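Local coordinates for mandelate racemase/muconate lactonizing enzyme family protein (Azoarcus sp., PDB 2QDE), which belongs to the mandelate racemase/muconate lactonizing enzyme family of the enolase superfamily and holds a barium ion in its barrel domain, at residues A[37-40]-A[44-47]; A[128-133]-A[359-364]; A[327-332]-A[350-355]. All blocks are in the same frame, centred on the assembly; numbering follows the deposited sequence.

Contact 1 (A[37-40]-A[44-47])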
loop_
_atom_site.group_PDB
_atom_site.type_symbol
_atom_site.label_atom_id
_atom_site.label_comp_id
_atom_site.label_asym_id
_atom_site.label_seq_id
_atom_site.Cartn_x
_atom_site.Cartn_y
_atom_site.Cartn_z
ATOM N N LYS A 37 26.603 -39.997 -10.574
ATOM C CA LYS A 37 27.322 -40.837 -9.633
ATOM C C LYS A 37 28.464 -40.030 -9.054
ATOM O O LYS A 37 29.310 -39.522 -9.792
ATOM C CB LYS A 37 27.879 -42.096 -10.307
ATOM C CG LYS A 37 26.839 -43.152 -10.610
ATOM C CD LYS A 37 27.485 -44.408 -11.189
ATOM C CE LYS A 37 26.435 -45.445 -11.587
ATOM N NZ LYS A 37 27.061 -46.644 -12.238
ATOM N N LEU A 38 28.470 -39.895 -7.732
ATOM C CA LEU A 38 29.528 -39.183 -7.036
ATOM C C LEU A 38 30.355 -40.241 -6.314
ATOM O O LEU A 38 29.955 -40.750 -5.263
ATOM C CB LEU A 38 28.949 -38.188 -6.028
ATOM C CG LEU A 38 28.062 -37.062 -6.570
ATOM C CD1 LEU A 38 27.739 -36.099 -5.430
ATOM C CD2 LEU A 38 28.769 -36.325 -7.704
ATOM N N HIS A 39 31.498 -40.584 -6.899
ATOM C CA HIS A 39 32.384 -41.592 -6.327
ATOM C C HIS A 39 33.262 -41.049 -5.211
ATOM O O HIS A 39 33.912 -40.022 -5.378
ATOM C CB HIS A 39 33.295 -42.170 -7.409
ATOM C CG HIS A 39 32.561 -42.831 -8.533
ATOM N ND1 HIS A 39 31.980 -42.125 -9.564
ATOM C CD2 HIS A 39 32.303 -44.138 -8.779
ATOM C CE1 HIS A 39 31.397 -42.967 -10.398
ATOM N NE2 HIS A 39 31.578 -44.195 -9.944
ATOM N N SER A 40 33.296 -41.744 -4.079
ATOM C CA SER A 40 34.132 -41.322 -2.959
ATOM C C SER A 40 35.427 -42.136 -2.955
ATOM O O SER A 40 35.546 -43.139 -3.667
ATOM C CB SER A 40 33.413 -41.534 -1.630
ATOM O OG SER A 40 33.421 -42.899 -1.269
ATOM N N LEU A 44 32.336 -45.970 -1.323
ATOM C CA LEU A 44 30.926 -45.584 -1.414
ATOM C C LEU A 44 30.654 -44.647 -2.584
ATOM O O LEU A 44 31.457 -43.763 -2.892
ATOM C CB LEU A 44 30.457 -44.921 -0.116
ATOM C CG LEU A 44 30.601 -45.733 1.173
ATOM C CD1 LEU A 44 30.022 -44.932 2.335
ATOM C CD2 LEU A 44 29.877 -47.061 1.034
ATOM N N VAL A 45 29.511 -44.844 -3.226
ATOM C CA VAL A 45 29.122 -44.019 -4.363
ATOM C C VAL A 45 27.712 -43.460 -4.163
ATOM O O VAL A 45 26.785 -44.196 -3.812
ATOM C CB VAL A 45 29.141 -44.834 -5.669
ATOM C CG1 VAL A 45 28.806 -43.933 -6.848
ATOM C CG2 VAL A 45 30.510 -45.489 -5.858
ATOM N N GLY A 46 27.560 -42.156 -4.369
ATOM C CA GLY A 46 26.249 -41.540 -4.230
ATOM C C GLY A 46 25.592 -41.476 -5.600
ATOM O O GLY A 46 26.205 -40.995 -6.545
ATOM N N ILE A 47 24.358 -41.961 -5.717
ATOM C CA ILE A 47 23.660 -41.951 -7.002
ATOM C C ILE A 47 22.406 -41.086 -7.010
ATOM O O ILE A 47 21.805 -40.837 -5.966
ATOM C CB ILE A 47 23.248 -43.379 -7.427
ATOM C CG1 ILE A 47 22.271 -43.969 -6.401
ATOM C CG2 ILE A 47 24.481 -44.257 -7.540
ATOM C CD1 ILE A 47 21.740 -45.337 -6.775
#
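Strands 37-40 and 45-47 run antiparallel at 168°, their axes 4.6 Å apart, and pair Lys37 with Ile47, Leu38 with Gly46 and His39 with Val45. The hydrogen-bonded pair is Leu38 and Gly46: Leu38 N gives to Gly46 O at 2.8 Å, and Gly46 N returns a bond to Leu38 O at 2.9 Å. At the turn end, Leu44 O takes two donors of Ser40. Ser40 N meets Leu44 O nearly head-on at 3.0 Å, and Ser40 OG meets Leu44 O in the carbonyl plane on a lone pair at 2.7 Å. Ser40 chi1 of 76° sets OG between its own N and carbonyl carbon, from where it can bend back to this oxygen.

Lys37, His39, Val45 and Ile47 share one face of the sheet. Val45 CG1, anti to its N (chi1 -177°), sits over the His39 ring toward its rim as a CH-pi contact, 4.1 Å from the centroid, and Val45 CG2 touches His39 CD2 at 3.7 Å. A branched valine suits this place because both methyls meet the imidazole. Lys37 CG lies beside Ile47 CG2 at 4.0 Å; the lysine chain then extends to a salt bridge with Glu371. Leu38 points to the other face, beside its strand partner Gly46, which has no side chain to add.

The chemistry thus divides the work of this beta hairpin: backbone bonds set the pairing, a doubly gripped carbonyl ties down its turn end, and one face carries Lys37, His39, Val45 and Ile47, while Leu38 on the other packs on helix 101-119 through Ala110 and Leu111.

Contact 2 (A[128-133]-A[359-364])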
loop_
_atom_site.group_PDB
_atom_site.type_symbol
_atom_site.label_atom_id
_atom_site.label_comp_id
_atom_site.label_asym_id
_atom_site.label_seq_id
_atom_site.Cartn_x
_atom_site.Cartn_y
_atom_site.Cartn_z
ATOM N N GLY A 128 15.117 -35.039 9.098
ATOM C CA GLY A 128 14.250 -34.844 10.247
ATOM C C GLY A 128 13.563 -36.075 10.816
ATOM O O GLY A 128 12.769 -35.956 11.752
ATOM N N GLY A 129 13.858 -37.254 10.270
ATOM C CA GLY A 129 13.241 -38.470 10.775
ATOM C C GLY A 129 11.951 -38.824 10.059
ATOM O O GLY A 129 11.336 -37.969 9.428
ATOM N N LYS A 130 11.535 -40.084 10.156
ATOM C CA LYS A 130 10.310 -40.530 9.500
ATOM C C LYS A 130 9.069 -40.036 10.251
ATOM O O LYS A 130 8.611 -40.669 11.204
ATOM C CB LYS A 130 10.279 -42.059 9.401
ATOM C CG LYS A 130 9.149 -42.577 8.516
ATOM C CD LYS A 130 8.973 -44.091 8.583
ATOM C CE LYS A 130 10.161 -44.835 7.999
ATOM N NZ LYS A 130 9.904 -46.307 7.962
ATOM N N THR A 131 8.524 -38.909 9.803
ATOM C CA THR A 131 7.343 -38.315 10.425
ATOM C C THR A 131 6.074 -39.131 10.185
ATOM O O THR A 131 5.244 -39.263 11.082
ATOM C CB THR A 131 7.157 -36.866 9.941
ATOM O OG1 THR A 131 8.228 -36.070 10.462
ATOM C CG2 THR A 131 5.829 -36.293 10.419
ATOM N N ILE A 132 5.915 -39.658 8.977
ATOM C CA ILE A 132 4.773 -40.510 8.666
ATOM C C ILE A 132 5.350 -41.759 7.995
ATOM O O ILE A 132 6.373 -41.684 7.321
ATOM C CB ILE A 132 3.745 -39.816 7.737
ATOM C CG1 ILE A 132 4.415 -39.341 6.447
ATOM C CG2 ILE A 132 3.090 -38.660 8.474
ATOM C CD1 ILE A 132 3.442 -38.775 5.441
ATOM N N GLU A 133 4.708 -42.906 8.186
ATOM C CA GLU A 133 5.224 -44.151 7.622
ATOM C C GLU A 133 4.908 -44.370 6.151
ATOM O O GLU A 133 5.660 -45.041 5.443
ATOM C CB GLU A 133 4.728 -45.327 8.460
ATOM C CG GLU A 133 5.180 -45.219 9.908
ATOM C CD GLU A 133 4.507 -46.220 10.816
ATOM O OE1 GLU A 133 3.281 -46.456 10.649
ATOM O OE2 GLU A 133 5.200 -46.757 11.708
ATOM N N PRO A 359 8.501 -45.109 1.755
ATOM C CA PRO A 359 9.920 -44.876 1.478
ATOM C C PRO A 359 10.748 -46.127 1.794
ATOM O O PRO A 359 10.469 -46.826 2.768
ATOM C CB PRO A 359 10.260 -43.724 2.412
ATOM C CG PRO A 359 9.418 -44.034 3.612
ATOM C CD PRO A 359 8.084 -44.411 2.986
ATOM N N ASN A 360 11.751 -46.417 0.970
ATOM C CA ASN A 360 12.604 -47.573 1.236
ATOM C C ASN A 360 13.349 -47.253 2.531
ATOM O O ASN A 360 13.524 -46.082 2.875
ATOM C CB ASN A 360 13.598 -47.798 0.088
ATOM C CG ASN A 360 12.967 -48.502 -1.108
ATOM O OD1 ASN A 360 13.546 -48.542 -2.200
ATOM N ND2 ASN A 360 11.781 -49.069 -0.907
ATOM N N ASP A 361 13.794 -48.277 3.249
ATOM C CA ASP A 361 14.483 -48.032 4.505
ATOM C C ASP A 361 15.973 -48.333 4.484
ATOM O O ASP A 361 16.630 -48.317 5.517
ATOM C CB ASP A 361 13.795 -48.810 5.623
ATOM C CG ASP A 361 12.359 -48.358 5.836
ATOM O OD1 ASP A 361 12.146 -47.167 6.179
ATOM O OD2 ASP A 361 11.440 -49.188 5.655
ATOM N N GLY A 362 16.510 -48.596 3.299
ATOM C CA GLY A 362 17.930 -48.868 3.196
ATOM C C GLY A 362 18.740 -47.599 3.404
ATOM O O GLY A 362 18.176 -46.498 3.465
ATOM N N PRO A 363 20.073 -47.715 3.516
ATOM C CA PRO A 363 20.942 -46.549 3.718
ATOM C C PRO A 363 20.890 -45.600 2.522
ATOM O O PRO A 363 20.743 -46.044 1.380
ATOM C CB PRO A 363 22.327 -47.173 3.887
ATOM C CG PRO A 363 22.030 -48.589 4.356
ATOM C CD PRO A 363 20.866 -48.958 3.492
ATOM N N GLY A 364 21.035 -44.301 2.784
ATOM C CA GLY A 364 20.989 -43.320 1.708
ATOM C C GLY A 364 19.601 -43.270 1.089
ATOM O O GLY A 364 18.599 -43.334 1.803
#
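Lys130 reaches Asp361 by a chain that starts with CG anti to the backbone N (chi1 -170°), stays extended at chi2 and bends at chi3 (-66°), which swings its ammonium toward the 359-364 loop. Asp361, with CG beside its own N, brings its carboxylate back to meet it, and the two side chains cross at about a right angle. Lys130 NZ bonds to Asp361 OD1 at 3.0 Å in a salt bridge, coming from the syn side but 27° out of the carboxylate plane. Asp361 OD2 is farther from Lys130 NZ, at 4.0 Å, which makes the grip one-sided. Asp361 OD1 also accepts a hydrogen bond from Tyr124 OH, and these two partners would be expected to stabilise its negative charge. The long lysine chain suits a gap between two loops.

Elsewhere in the contact, Pro359 CD rests 3.5 Å from Glu133 O. The buried proline ring fills this place without an N-H of its own to satisfy.

Segment 128-133 leads from helix 123-126 to strand 135-140, the first strand of the barrel sheet, and segment 359-364 leaves strand 356-358, beside it in that sheet. Gly364 also binds the backbone of Val121 and Val123. Such an inter-loop salt bridge, with one loop entering the barrel sheet and the other leaving it, is consistent with the junction between capping and barrel domains of an enolase-superfamily fold.

Contact 3 (A[327-332]-A[350-355])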
loop_
_atom_site.group_PDB
_atom_site.type_symbol
_atom_site.label_atom_id
_atom_site.label_comp_id
_atom_site.label_asym_id
_atom_site.label_seq_id
_atom_site.Cartn_x
_atom_site.Cartn_y
_atom_site.Cartn_z
ATOM N N ALA A 327 4.802 -39.958 -8.316
ATOM C CA ALA A 327 4.604 -41.317 -8.833
ATOM C C ALA A 327 5.202 -41.586 -10.217
ATOM O O ALA A 327 4.588 -42.270 -11.043
ATOM C CB ALA A 327 3.107 -41.640 -8.846
ATOM N N GLY A 328 6.398 -41.060 -10.460
ATOM C CA GLY A 328 7.051 -41.251 -11.744
ATOM C C GLY A 328 7.062 -42.685 -12.246
ATOM O O GLY A 328 6.716 -42.926 -13.406
ATOM N N PRO A 329 7.455 -43.661 -11.408
ATOM C CA PRO A 329 7.500 -45.074 -11.802
ATOM C C PRO A 329 6.180 -45.634 -12.339
ATOM O O PRO A 329 6.183 -46.465 -13.250
ATOM C CB PRO A 329 7.944 -45.775 -10.518
ATOM C CG PRO A 329 8.828 -44.746 -9.866
ATOM C CD PRO A 329 7.988 -43.489 -10.045
ATOM N N LEU A 330 5.056 -45.190 -11.781
ATOM C CA LEU A 330 3.756 -45.680 -12.234
ATOM C C LEU A 330 3.427 -45.185 -13.642
ATOM O O LEU A 330 2.741 -45.866 -14.398
ATOM C CB LEU A 330 2.643 -45.262 -11.261
ATOM C CG LEU A 330 2.798 -45.694 -9.798
ATOM C CD1 LEU A 330 1.559 -45.279 -9.008
ATOM C CD2 LEU A 330 2.987 -47.197 -9.717
ATOM N N HIS A 331 3.913 -43.997 -13.994
ATOM C CA HIS A 331 3.657 -43.453 -15.324
ATOM C C HIS A 331 4.574 -44.140 -16.339
ATOM O O HIS A 331 4.145 -44.506 -17.436
ATOM C CB HIS A 331 3.886 -41.936 -15.337
ATOM C CG HIS A 331 2.970 -41.182 -14.421
ATOM N ND1 HIS A 331 3.430 -40.279 -13.486
ATOM C CD2 HIS A 331 1.621 -41.199 -14.294
ATOM C CE1 HIS A 331 2.405 -39.773 -12.822
ATOM N NE2 HIS A 331 1.295 -40.314 -13.292
ATOM N N ILE A 332 5.837 -44.328 -15.969
ATOM C CA ILE A 332 6.783 -44.975 -16.872
ATOM C C ILE A 332 6.383 -46.421 -17.179
ATOM O O ILE A 332 6.460 -46.871 -18.329
ATOM C CB ILE A 332 8.222 -44.972 -16.279
ATOM C CG1 ILE A 332 8.794 -43.553 -16.308
ATOM C CG2 ILE A 332 9.127 -45.922 -17.066
ATOM C CD1 ILE A 332 10.184 -43.448 -15.704
ATOM N N PRO A 350 10.619 -48.083 -4.922
ATOM C CA PRO A 350 9.870 -47.828 -3.685
ATOM C C PRO A 350 8.458 -48.395 -3.815
ATOM O O PRO A 350 7.866 -48.376 -4.900
ATOM C CB PRO A 350 9.887 -46.308 -3.587
ATOM C CG PRO A 350 11.230 -45.968 -4.156
ATOM C CD PRO A 350 11.316 -46.865 -5.375
ATOM N N ARG A 351 7.918 -48.890 -2.707
ATOM C CA ARG A 351 6.594 -49.495 -2.709
ATOM C C ARG A 351 5.404 -48.552 -2.912
ATOM O O ARG A 351 5.161 -47.642 -2.119
ATOM C CB ARG A 351 6.397 -50.298 -1.419
ATOM C CG ARG A 351 5.047 -50.989 -1.315
ATOM C CD ARG A 351 5.147 -52.252 -0.474
ATOM N NE ARG A 351 5.172 -52.006 0.968
ATOM C CZ ARG A 351 4.082 -51.936 1.733
ATOM N NH1 ARG A 351 2.877 -52.088 1.192
ATOM N NH2 ARG A 351 4.192 -51.739 3.041
ATOM N N PHE A 352 4.669 -48.794 -3.993
ATOM C CA PHE A 352 3.469 -48.039 -4.330
ATOM C C PHE A 352 2.370 -49.087 -4.210
ATOM O O PHE A 352 2.302 -50.011 -5.026
ATOM C CB PHE A 352 3.523 -47.542 -5.772
ATOM C CG PHE A 352 4.460 -46.390 -5.990
ATOM C CD1 PHE A 352 4.031 -45.081 -5.786
ATOM C CD2 PHE A 352 5.762 -46.614 -6.429
ATOM C CE1 PHE A 352 4.889 -44.005 -6.017
ATOM C CE2 PHE A 352 6.631 -45.551 -6.663
ATOM C CZ PHE A 352 6.192 -44.242 -6.460
ATOM N N GLU A 353 1.514 -48.948 -3.205
ATOM C CA GLU A 353 0.448 -49.917 -3.000
ATOM C C GLU A 353 -0.796 -49.296 -2.364
ATOM O O GLU A 353 -0.694 -48.512 -1.419
ATOM C CB GLU A 353 0.967 -51.050 -2.113
ATOM C CG GLU A 353 0.041 -52.253 -2.025
ATOM C CD GLU A 353 0.464 -53.218 -0.935
ATOM O OE1 GLU A 353 1.682 -53.478 -0.812
ATOM O OE2 GLU A 353 -0.418 -53.718 -0.202
ATOM N N GLY A 354 -1.966 -49.657 -2.888
ATOM C CA GLY A 354 -3.217 -49.139 -2.361
ATOM C C GLY A 354 -3.329 -47.625 -2.384
ATOM O O GLY A 354 -4.033 -47.044 -1.557
ATOM N N GLY A 355 -2.648 -46.982 -3.331
ATOM C CA GLY A 355 -2.701 -45.533 -3.420
ATOM C C GLY A 355 -1.790 -44.842 -2.419
ATOM O O GLY A 355 -1.988 -43.668 -2.099
#
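Segment 350-355 meets the start of helix 328-332 through Phe352, whose ring presses against Ala327, Pro329 and Leu330. In sequence order, Pro350 leads in from the loop, and Arg351 turns its guanidinium to the other side of the strand, where it makes a cation-pi contact with Tyr358.

Phe352 itself, with CG beside its backbone N (chi1 -74°), sends the ring toward the helix. Leu330 lies over one face, its CG 4.2 Å above the plane and toward the rim. Leu330 CD2 touches Phe352 CB at 4.0 Å and Leu330 CD1 lies 4.1 Å from Phe352 CD1, so the two methyls meet the root of the side chain and the near side of the ring. At the outer part of the ring, Pro329 CG approaches Phe352 CE2 at 4.0 Å, its side chain crossing the phenylalanine at about a right angle, and Ala327 CA comes to 3.9 Å from Phe352 CE1. A flat ring suits the place, since it can touch an alanine, a proline ring and a branched leucine at once. Proline is at home in a helix's first turn, where its missing N-H costs no bond, and Ala327, at the N-cap position, is small enough to let the ring close in.

Next, Glu353 points to the same side as Arg351, whose NH1 meets Glu353 OE1 at 2.7 Å from above the carboxylate plane, before Gly354 and Gly355 turn the chain.

The buried cluster joins helix 328-332 to strand 351-353, at the edge of the sheet within this chain: Phe352 also touches Leu137 of strand 135-140 and Leu357 of strand 356-358, while helix 303-315 covers Pro329 through Ala306.

In the fold
Contact 1 comes first along the chain, in the hairpin of strands 31-40 and 45-49 of the N-terminal domain. Contact 2 then joins the loop before strand 135-140 to the one after strand 356-358, and contact 3 falls within the long stretch between its two segments. Centres of contacts 1 and 2 lie about 20 Å apart, those of 1 and 3 about 26 Å apart. Contacts 2 and 3 are neighbours, about 17 Å between centres, and touch where Asn360 packs on Pro350. Strand 356-358 lies next to 135-140 in the barrel sheet, and 351-353 lies beyond it at the edge, so both contacts sit around the strands that extend the sheet from the first barrel strand.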